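Local atomic coordinates of acylphosphatase (Bacillus subtilis, PDB entry 3BR8), a protein that catalyses the hydrolysis of acyl phosphates to a carboxylate and inorganic phosphate. Residues A[18-22]-A[86-90]; A[24-30]-A[52-56]; A[3-9]-A[41-47]. All blocks are in the same frame, centred on the assembly; numbering follows the deposited sequence. Where two conformers were deposited one is given.

Contact 1 of 3, residues A[18-22]-A[86-90]. With PO4 (phosphate ion), chain B.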
loop_
_atom_site.group_PDB
_atom_site.type_symbol
_atom_site.label_atom_id
_atom_site.label_comp_id
_atom_site.label_asym_id
_atom_site.label_seq_id
_atom_site.Cartn_x
_atom_site.Cartn_y
_atom_site.Cartn_z
ATOM N N ARG A 18 -4.051 -1.077 -7.672
ATOM C CA ARG A 18 -4.803 -1.321 -6.451
ATOM C C ARG A 18 -4.965 -2.816 -6.189
ATOM O O ARG A 18 -4.758 -3.272 -5.075
ATOM C CB ARG A 18 -6.146 -0.584 -6.465
ATOM C CG ARG A 18 -5.994 0.944 -6.442
ATOM C CD ARG A 18 -7.314 1.645 -6.712
ATOM N NE ARG A 18 -7.821 1.290 -8.036
ATOM C CZ ARG A 18 -8.996 1.678 -8.526
ATOM N NH1 ARG A 18 -9.806 2.461 -7.819
ATOM N NH2 ARG A 18 -9.361 1.285 -9.742
ATOM N N TYR A 19 -5.313 -3.575 -7.227
ATOM C CA TYR A 19 -5.388 -5.033 -7.132
ATOM C C TYR A 19 -4.052 -5.633 -6.671
ATOM O O TYR A 19 -4.021 -6.499 -5.787
ATOM C CB TYR A 19 -5.791 -5.632 -8.483
ATOM C CG TYR A 19 -5.481 -7.106 -8.609
ATOM C CD1 TYR A 19 -6.346 -8.079 -8.094
ATOM C CD2 TYR A 19 -4.302 -7.534 -9.226
ATOM C CE1 TYR A 19 -6.039 -9.439 -8.209
ATOM C CE2 TYR A 19 -3.982 -8.877 -9.326
ATOM C CZ TYR A 19 -4.846 -9.819 -8.812
ATOM O OH TYR A 19 -4.520 -11.141 -8.922
ATOM N N PHE A 20 -2.949 -5.202 -7.281
ATOM C CA PHE A 20 -1.634 -5.710 -6.917
ATOM C C PHE A 20 -1.317 -5.456 -5.448
ATOM O O PHE A 20 -0.869 -6.362 -4.739
ATOM C CB PHE A 20 -0.562 -5.089 -7.814
ATOM C CG PHE A 20 0.829 -5.321 -7.319
ATOM C CD1 PHE A 20 1.394 -6.592 -7.377
ATOM C CD2 PHE A 20 1.564 -4.288 -6.762
ATOM C CE1 PHE A 20 2.673 -6.832 -6.905
ATOM C CE2 PHE A 20 2.847 -4.523 -6.285
ATOM C CZ PHE A 20 3.399 -5.797 -6.355
ATOM N N VAL A 21 -1.538 -4.224 -4.999
ATOM C CA VAL A 21 -1.273 -3.868 -3.607
ATOM C C VAL A 21 -2.137 -4.715 -2.674
ATOM O O VAL A 21 -1.658 -5.201 -1.654
ATOM C CB VAL A 21 -1.528 -2.373 -3.362
ATOM C CG1 VAL A 21 -1.514 -2.033 -1.866
ATOM C CG2 VAL A 21 -0.499 -1.531 -4.097
ATOM N N GLN A 22 -3.403 -4.907 -3.029
ATOM C CA GLN A 22 -4.290 -5.723 -2.201
ATOM C C GLN A 22 -3.828 -7.183 -2.097
ATOM O O GLN A 22 -3.879 -7.789 -1.010
ATOM C CB GLN A 22 -5.720 -5.659 -2.731
ATOM C CG GLN A 22 -6.745 -6.419 -1.912
ATOM C CD GLN A 22 -8.067 -6.417 -2.603
ATOM O OE1 GLN A 22 -8.146 -6.718 -3.795
ATOM N NE2 GLN A 22 -9.119 -6.039 -1.887
ATOM N N PHE A 86 -8.117 -5.870 4.183
ATOM C CA PHE A 86 -7.468 -4.897 3.340
ATOM C C PHE A 86 -8.357 -4.638 2.132
ATOM O O PHE A 86 -8.624 -5.539 1.320
ATOM C CB PHE A 86 -6.069 -5.349 2.924
ATOM C CG PHE A 86 -5.259 -4.241 2.341
ATOM C CD1 PHE A 86 -4.399 -3.489 3.136
ATOM C CD2 PHE A 86 -5.399 -3.911 0.991
ATOM C CE1 PHE A 86 -3.673 -2.455 2.584
ATOM C CE2 PHE A 86 -4.682 -2.883 0.437
ATOM C CZ PHE A 86 -3.815 -2.156 1.224
ATOM N N SER A 87 -8.806 -3.397 2.015
ATOM C CA SER A 87 -9.812 -3.064 1.026
ATOM C C SER A 87 -9.294 -2.127 -0.044
ATOM O O SER A 87 -8.429 -1.290 0.218
ATOM C CB SER A 87 -10.996 -2.407 1.729
ATOM O OG SER A 87 -11.586 -3.315 2.633
ATOM N N ILE A 88 -9.836 -2.272 -1.252
ATOM C CA ILE A 88 -9.737 -1.233 -2.265
ATOM C C ILE A 88 -10.909 -0.295 -1.985
ATOM O O ILE A 88 -12.070 -0.708 -2.081
ATOM C CB ILE A 88 -9.798 -1.797 -3.717
ATOM C CG1 ILE A 88 -8.616 -2.741 -3.990
ATOM C CG2 ILE A 88 -9.853 -0.655 -4.748
ATOM C CD1 ILE A 88 -8.680 -3.488 -5.345
ATOM N N VAL A 89 -10.618 0.959 -1.660
ATOM C CA VAL A 89 -11.630 1.889 -1.172
ATOM C C VAL A 89 -11.753 3.077 -2.101
ATOM O O VAL A 89 -10.860 3.398 -2.882
ATOM C CB VAL A 89 -11.402 2.395 0.290
ATOM C CG1 VAL A 89 -11.369 1.231 1.290
ATOM C CG2 VAL A 89 -10.151 3.243 0.402
ATOM N N TYR A 90 -12.933 3.705 -1.997
ATOM C CA TYR A 90 -13.356 4.833 -2.818
ATOM C C TYR A 90 -13.797 5.994 -1.916
ATOM O O TYR A 90 -14.077 7.100 -2.381
ATOM C CB TYR A 90 -14.521 4.399 -3.711
ATOM C CG TYR A 90 -14.172 3.289 -4.675
ATOM C CD1 TYR A 90 -14.387 1.944 -4.350
ATOM C CD2 TYR A 90 -13.629 3.587 -5.921
ATOM C CE1 TYR A 90 -14.053 0.925 -5.256
ATOM C CE2 TYR A 90 -13.298 2.589 -6.822
ATOM C CZ TYR A 90 -13.509 1.270 -6.492
ATOM O OH TYR A 90 -13.162 0.310 -7.416
HETATM P P PO4 B . -5.717 0.877 -11.105
HETATM O O1 PO4 B . -4.196 1.017 -11.123
HETATM O O2 PO4 B . -6.034 -0.001 -12.296
HETATM O O3 PO4 B . -6.307 2.270 -11.257
HETATM O O4 PO4 B . -6.104 0.168 -9.815
HETATM O O HOH W 1 -9.607 4.121 -5.365
HETATM O O HOH W 2 -12.368 0.687 -10.296
#
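The phosphate-binding site of the acylphosphatase fold is formed by the loop of G14 to G16 and the start of helix 17-27, where R18, an active-site residue, meets the C-terminal strand 86-88 and the tail beyond it. Helix and strand run antiparallel, their short axes 8.7 Å apart. R18 holds one phosphate oxygen with both side chain and backbone: NE lies 2.7 Å from O4 of the phosphate, and backbone N gives a longer second bond to the same oxygen. The arginine chain is bent at chi3 (-61°), which turns NE back toward the anion, and O4 sits at the edge of the guanidinium, in its plane. The ion, probably from the crystallisation liquor, is also held by the backbone N atoms of G14, V15, G16 and F17 and by ND2 of the other active-site residue, N36.

The aliphatic part of R18 crosses I88 at about a right angle, CD resting 3.9 Å from CG2. Farther out, NH1 approaches Y90 CE2 at 3.6 Å, with guanidinium and ring planes 78° apart. Two waters add to the link: one accepts from R18 NH1 and donates to V89 O, the other accepts from R18 NH2 and is hydrogen-bonded to Y90 OH. NH2 also bonds a glycerol, probably from the crystallisation liquor.

One turn along, Q22 stretches across to the strand, and its NE2 donates an almost straight bond to F86 O (3.3 Å, 172°), the oxygen lying in the amide plane. Its OE1 meets I88 CD1, while V21 CG1 packs against F86 CZ at 3.9 Å.

Two N-H groups of R18 thus converge on one phosphate oxygen, and the water links to the tail are likely to restrict the guanidinium's rotation.

Contact 2 of 3, residues A[24-30]-A[52-56]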
loop_
_atom_site.group_PDB
_atom_site.type_symbol
_atom_site.label_atom_id
_atom_site.label_comp_id
_atom_site.label_asym_id
_atom_site.label_seq_id
_atom_site.Cartn_x
_atom_site.Cartn_y
_atom_site.Cartn_z
ATOM N N GLU A 24 -0.763 -8.245 -2.381
ATOM C CA GLU A 24 0.435 -8.247 -1.541
ATOM C C GLU A 24 0.075 -8.079 -0.075
ATOM O O GLU A 24 0.651 -8.741 0.794
ATOM C CB GLU A 24 1.399 -7.146 -1.978
ATOM C CG GLU A 24 2.243 -7.520 -3.171
ATOM C CD GLU A 24 3.167 -8.716 -2.923
ATOM O OE1 GLU A 24 3.751 -8.875 -1.825
ATOM O OE2 GLU A 24 3.343 -9.478 -3.880
ATOM N N ALA A 25 -0.842 -7.165 0.218
ATOM C CA ALA A 25 -1.266 -6.935 1.593
ATOM C C ALA A 25 -1.930 -8.175 2.202
ATOM O O ALA A 25 -1.627 -8.542 3.338
ATOM C CB ALA A 25 -2.204 -5.764 1.655
ATOM N N ASP A 26 -2.804 -8.832 1.445
ATOM C CA ASP A 26 -3.431 -10.054 1.945
ATOM C C ASP A 26 -2.409 -11.173 2.137
ATOM O O ASP A 26 -2.429 -11.864 3.154
ATOM C CB ASP A 26 -4.552 -10.517 1.025
ATOM C CG ASP A 26 -5.830 -9.692 1.154
ATOM O OD1 ASP A 26 -6.020 -8.965 2.155
ATOM O OD2 ASP A 26 -6.677 -9.819 0.244
ATOM N N LYS A 27 -1.510 -11.343 1.170
ATOM C CA LYS A 27 -0.441 -12.322 1.305
ATOM C C LYS A 27 0.304 -12.097 2.617
ATOM O O LYS A 27 0.606 -13.055 3.331
ATOM C CB LYS A 27 0.536 -12.211 0.131
ATOM C CG LYS A 27 1.840 -12.981 0.338
ATOM C CD LYS A 27 2.775 -12.863 -0.851
ATOM C CE LYS A 27 4.151 -13.392 -0.499
ATOM N NZ LYS A 27 4.936 -13.633 -1.736
ATOM N N ARG A 28 0.600 -10.834 2.916
ATOM C CA ARG A 28 1.394 -10.466 4.077
ATOM C C ARG A 28 0.560 -10.211 5.330
ATOM O O ARG A 28 1.087 -9.786 6.352
ATOM C CB ARG A 28 2.300 -9.285 3.722
ATOM C CG ARG A 28 3.210 -9.628 2.564
ATOM C CD ARG A 28 4.161 -8.504 2.144
ATOM N NE ARG A 28 4.734 -8.901 0.860
ATOM C CZ ARG A 28 5.744 -9.755 0.705
ATOM N NH1 ARG A 28 6.424 -10.233 1.749
ATOM N NH2 ARG A 28 6.080 -10.126 -0.531
ATOM N N LYS A 29 -0.733 -10.519 5.249
ATOM C CA LYS A 29 -1.687 -10.415 6.371
ATOM C C LYS A 29 -1.720 -9.017 7.001
ATOM O O LYS A 29 -1.771 -8.862 8.218
ATOM C CB LYS A 29 -1.480 -11.541 7.406
ATOM C CG LYS A 29 -1.594 -12.934 6.783
ATOM C CD LYS A 29 -1.426 -14.061 7.813
ATOM C CE LYS A 29 -1.384 -15.438 7.154
ATOM N NZ LYS A 29 -1.376 -16.543 8.182
ATOM N N LEU A 30 -1.693 -8.006 6.141
ATOM C CA LEU A 30 -1.769 -6.616 6.563
ATOM C C LEU A 30 -3.197 -6.105 6.437
ATOM O O LEU A 30 -3.932 -6.510 5.535
ATOM C CB LEU A 30 -0.826 -5.767 5.706
ATOM C CG LEU A 30 0.645 -6.176 5.746
ATOM C CD1 LEU A 30 1.422 -5.339 4.746
ATOM C CD2 LEU A 30 1.202 -6.008 7.146
ATOM N N ALA A 52 6.462 -8.063 7.945
ATOM C CA ALA A 52 5.459 -7.985 6.894
ATOM C C ALA A 52 5.392 -6.595 6.257
ATOM O O ALA A 52 5.339 -6.468 5.030
ATOM C CB ALA A 52 4.088 -8.411 7.451
ATOM N N LEU A 53 5.408 -5.552 7.086
ATOM C CA LEU A 53 5.346 -4.194 6.582
ATOM C C LEU A 53 6.572 -3.824 5.766
ATOM O O LEU A 53 6.455 -3.205 4.708
ATOM C CB LEU A 53 5.183 -3.188 7.727
ATOM C CG LEU A 53 3.797 -3.037 8.356
ATOM C CD1 LEU A 53 3.886 -2.149 9.580
ATOM C CD2 LEU A 53 2.778 -2.479 7.359
ATOM N N GLN A 54 7.761 -4.169 6.260
ATOM C CA GLN A 54 8.986 -3.837 5.539
ATOM C C GLN A 54 9.053 -4.549 4.197
ATOM O O GLN A 54 9.375 -3.935 3.178
ATOM C CB GLN A 54 10.209 -4.183 6.384
ATOM C CG GLN A 54 11.528 -3.822 5.711
ATOM C CD GLN A 54 12.737 -4.112 6.567
ATOM O OE1 GLN A 54 13.837 -4.327 6.049
ATOM N NE2 GLN A 54 12.556 -4.109 7.882
ATOM N N SER A 55 8.767 -5.852 4.193
ATOM C CA SER A 55 8.763 -6.607 2.947
ATOM C C SER A 55 7.655 -6.133 1.998
ATOM O O SER A 55 7.856 -6.111 0.782
ATOM C CB SER A 55 8.691 -8.118 3.218
ATOM O OG SER A 55 7.514 -8.493 3.910
ATOM N N PHE A 56 6.509 -5.725 2.544
ATOM C CA PHE A 56 5.432 -5.130 1.735
ATOM C C PHE A 56 5.889 -3.877 0.982
ATOM O O PHE A 56 5.610 -3.742 -0.215
ATOM C CB PHE A 56 4.263 -4.812 2.662
ATOM C CG PHE A 56 3.088 -4.110 2.016
ATOM C CD1 PHE A 56 2.248 -4.769 1.123
ATOM C CD2 PHE A 56 2.752 -2.814 2.405
ATOM C CE1 PHE A 56 1.136 -4.118 0.594
ATOM C CE2 PHE A 56 1.637 -2.164 1.879
ATOM C CZ PHE A 56 0.822 -2.821 0.978
#
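Residues 24-30 carry the end of helix 17-27 past helix 50-62, with the CA atoms closest at R28 and A52, 5.5 Å apart, and a second approach where E24 faces F56. F56 is the residue of helix 50-62 that reaches between E24, A25 and L30, its CG standing anti to the backbone N (chi1 176°), which sends the ring there. L30 CD1 lies over one face of that ring, 3.8 Å from its centroid and 26° off the normal, a CH-pi contact displaced toward CG. E24 CB and R28 CD come instead to the ring's edge, and A25 CB touches CE1 at 3.9 Å. The other branch of L30, CD2, fits between A52 CB and L53 CD2.

L30 gets there through a Schellman motif: K29, with positive phi, is the C-prime residue, K29 N bonds to D26 O and L30 N to A25 O, and the chain turns so that the leucine folds back onto helix 50-62. In this ferredoxin-like alpha/beta sandwich the two helices pack on the same face of the sheet, and F56 and L53 also touch strands 2-9 and 42-48.

R28 runs extended from CG to NE. It grips E24 side-on, NE and NH2 both donating to OE1 (2.9 Å from NE), with the oxygen in the guanidinium plane; NH2 meets the syn lone pair of OE1, whereas NE comes nearly along its C-O axis. NH1 points across to S55 OG at 3.0 Å, a weak bond bent to 122°, and that hydroxyl is hydrogen-bonded to N51 O as well.

Contact 3 of 3, residues A[3-9]-A[41-47]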
loop_
_atom_site.group_PDB
_atom_site.type_symbol
_atom_site.label_atom_id
_atom_site.label_comp_id
_atom_site.label_asym_id
_atom_site.label_seq_id
_atom_site.Cartn_x
_atom_site.Cartn_y
_atom_site.Cartn_z
ATOM N N GLN A 3 1.678 0.990 12.016
ATOM C CA GLN A 3 0.896 1.464 10.878
ATOM C C GLN A 3 1.813 2.268 9.960
ATOM O O GLN A 3 2.494 3.200 10.414
ATOM C CB GLN A 3 -0.273 2.348 11.353
ATOM C CG GLN A 3 -1.186 2.876 10.243
ATOM C CD GLN A 3 -2.199 3.908 10.732
ATOM O OE1 GLN A 3 -3.287 3.559 11.183
ATOM N NE2 GLN A 3 -1.855 5.189 10.600
ATOM N N TYR A 4 1.817 1.924 8.673
ATOM C CA TYR A 4 2.468 2.763 7.670
ATOM C C TYR A 4 1.438 3.492 6.823
ATOM O O TYR A 4 0.457 2.899 6.371
ATOM C CB TYR A 4 3.339 1.933 6.721
ATOM C CG TYR A 4 4.666 1.433 7.234
ATOM C CD1 TYR A 4 5.412 0.559 6.462
ATOM C CD2 TYR A 4 5.183 1.834 8.469
ATOM C CE1 TYR A 4 6.623 0.085 6.889
ATOM C CE2 TYR A 4 6.413 1.364 8.911
ATOM C CZ TYR A 4 7.122 0.484 8.113
ATOM O OH TYR A 4 8.335 0.009 8.543
ATOM N N ARG A 5 1.709 4.769 6.585
ATOM C CA ARG A 5 1.034 5.552 5.559
ATOM C C ARG A 5 1.989 5.699 4.384
ATOM O O ARG A 5 3.040 6.335 4.508
ATOM C CB ARG A 5 0.663 6.926 6.099
ATOM C CG ARG A 5 -0.399 6.893 7.144
ATOM C CD ARG A 5 -0.666 8.298 7.583
ATOM N NE ARG A 5 -1.687 8.371 8.611
ATOM C CZ ARG A 5 -2.120 9.516 9.130
ATOM N NH1 ARG A 5 -1.610 10.672 8.715
ATOM N NH2 ARG A 5 -3.054 9.506 10.068
ATOM N N ILE A 6 1.627 5.107 3.252
ATOM C CA ILE A 6 2.481 5.051 2.070
ATOM C C ILE A 6 1.811 5.815 0.934
ATOM O O ILE A 6 0.636 5.585 0.651
ATOM C CB ILE A 6 2.736 3.573 1.649
ATOM C CG1 ILE A 6 3.317 2.756 2.819
ATOM C CG2 ILE A 6 3.614 3.493 0.400
ATOM C CD1 ILE A 6 3.152 1.246 2.669
ATOM N N ILE A 7 2.548 6.733 0.309
ATOM C CA ILE A 7 2.061 7.404 -0.897
ATOM C C ILE A 7 3.000 7.042 -2.040
ATOM O O ILE A 7 4.227 7.211 -1.934
ATOM C CB ILE A 7 1.979 8.938 -0.734
ATOM C CG1 ILE A 7 1.008 9.311 0.397
ATOM C CG2 ILE A 7 1.532 9.587 -2.045
ATOM C CD1 ILE A 7 0.958 10.796 0.761
ATOM N N VAL A 8 2.415 6.517 -3.116
ATOM C CA VAL A 8 3.171 6.071 -4.274
ATOM C C VAL A 8 2.910 7.014 -5.442
ATOM O O VAL A 8 1.756 7.385 -5.701
ATOM C CB VAL A 8 2.735 4.641 -4.688
ATOM C CG1 VAL A 8 3.675 4.065 -5.729
ATOM C CG2 VAL A 8 2.662 3.710 -3.464
ATOM N N ASP A 9 3.972 7.394 -6.147
ATOM C CA ASP A 9 3.825 8.202 -7.343
ATOM C C ASP A 9 4.529 7.550 -8.526
ATOM O O ASP A 9 5.367 6.659 -8.351
ATOM C CB ASP A 9 4.355 9.623 -7.107
ATOM C CG ASP A 9 3.824 10.628 -8.119
ATOM O OD1 ASP A 9 2.861 10.336 -8.863
ATOM O OD2 ASP A 9 4.386 11.736 -8.166
ATOM N N ARG A 41 -1.610 9.932 -7.660
ATOM C CA ARG A 41 -0.910 9.137 -6.659
ATOM C C ARG A 41 -1.811 8.069 -6.060
ATOM O O ARG A 41 -3.035 8.103 -6.220
ATOM C CB ARG A 41 -0.354 10.037 -5.567
ATOM C CG ARG A 41 0.688 11.022 -6.075
ATOM C CD ARG A 41 1.218 11.877 -4.949
ATOM N NE ARG A 41 0.161 12.720 -4.398
ATOM C CZ ARG A 41 0.298 13.511 -3.338
ATOM N NH1 ARG A 41 1.449 13.561 -2.679
ATOM N NH2 ARG A 41 -0.729 14.244 -2.930
ATOM N N VAL A 42 -1.182 7.121 -5.371
ATOM C CA VAL A 42 -1.907 6.029 -4.728
ATOM C C VAL A 42 -1.585 6.068 -3.237
ATOM O O VAL A 42 -0.410 6.125 -2.848
ATOM C CB VAL A 42 -1.518 4.659 -5.340
ATOM C CG1 VAL A 42 -2.195 3.520 -4.595
ATOM C CG2 VAL A 42 -1.892 4.618 -6.821
ATOM N N GLU A 43 -2.628 6.077 -2.412
ATOM C CA GLU A 43 -2.453 6.049 -0.970
ATOM C C GLU A 43 -2.670 4.629 -0.450
ATOM O O GLU A 43 -3.560 3.915 -0.911
ATOM C CB GLU A 43 -3.373 7.071 -0.272
ATOM C CG GLU A 43 -4.766 6.586 0.058
ATOM C CD GLU A 43 -5.560 7.576 0.877
ATOM O OE1 GLU A 43 -5.450 8.789 0.612
ATOM O OE2 GLU A 43 -6.315 7.138 1.767
ATOM N N ILE A 44 -1.827 4.223 0.494
ATOM C CA ILE A 44 -1.895 2.899 1.090
ATOM C C ILE A 44 -1.747 3.057 2.596
ATOM O O ILE A 44 -0.754 3.630 3.060
ATOM C CB ILE A 44 -0.746 1.982 0.597
ATOM C CG1 ILE A 44 -0.704 1.853 -0.935
ATOM C CG2 ILE A 44 -0.868 0.604 1.254
ATOM C CD1 ILE A 44 0.565 1.169 -1.467
ATOM N N LEU A 45 -2.735 2.571 3.348
ATOM C CA LEU A 45 -2.617 2.473 4.795
ATOM C C LEU A 45 -2.458 0.994 5.109
ATOM O O LEU A 45 -3.304 0.187 4.707
ATOM C CB LEU A 45 -3.867 3.044 5.467
ATOM C CG LEU A 45 -3.873 3.243 6.980
ATOM C CD1 LEU A 45 -4.201 1.964 7.762
ATOM C CD2 LEU A 45 -2.589 3.906 7.441
ATOM N N ALA A 46 -1.373 0.631 5.790
ATOM C CA ALA A 46 -1.133 -0.776 6.096
ATOM C C ALA A 46 -0.702 -0.941 7.550
ATOM O O ALA A 46 0.161 -0.201 8.029
ATOM C CB ALA A 46 -0.087 -1.356 5.162
ATOM N N GLU A 47 -1.282 -1.925 8.230
ATOM C CA GLU A 47 -1.067 -2.201 9.648
ATOM C C GLU A 47 -0.684 -3.682 9.774
ATOM O O GLU A 47 -1.344 -4.546 9.256
ATOM C CB GLU A 47 -2.323 -1.921 10.488
ATOM C CG GLU A 47 -2.859 -0.484 10.422
ATOM C CD GLU A 47 -4.052 -0.214 11.343
ATOM O OE1 GLU A 47 -4.636 -1.171 11.901
ATOM O OE2 GLU A 47 -4.404 0.973 11.523
#
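Strands 3-9 and 42-47 are joined by six backbone hydrogen bonds as an antiparallel ladder at the centre of the ferredoxin-like sheet. Y4 with A46, I6 with I44 and V8 with V42 are the hydrogen-bonded pairs; I6 N to I44 O, for example, measures 2.8 Å. Between them Q3-E47, R5-L45 and I7-E43 form non-hydrogen-bonded pairs.

On the face of I6, I44, V8 and V42 the packing is apolar: I6 CB lies 4.0 Å from I44 CB, and V8 CG2 meets I44 CD1. F56 of helix 50-62 covers I6 and I44.

On the other face the chains of Q3 and E47 run alongside each other. Q3 CG packs 3.3 Å from L45 CD2, which also touches R5 CG. An alanine in place of Q3 is likely to leave L45 CD2 without the CG and amide carbon that pack on it, opening a gap there. E47 OE2 accepts a hydrogen bond from E81 N, and E43 OE2 one from W33 NE1. At the far end I7 CG2 rests against R41 CD, 3.7 Å away, while R41 NH2 forms a salt bridge with D39 OD1.

The three contacts adjoin one another, their centres 11 to 12 Å apart. Helix 17-27 serves contacts 1 and 2, its start holding phosphate and its end meeting helix 50-62; F86 CG lies 3.5 Å from A25 CB. Contact 3 supplies two inner strands of the sheet whose edge strand 86-88 belongs to contact 1. V21 CG1 rests 3.8 Å from I44 CD1, and F56 CE2 is 3.8 Å from I44 CG2, so both helices touch I44. At the active-site end, the side chain of V42 in contact 3 comes within about 4 Å of that of N36 and about 5 Å of that of R18. Contact 2 is more remote, the side chains of A25 and R18 being about 10 Å apart.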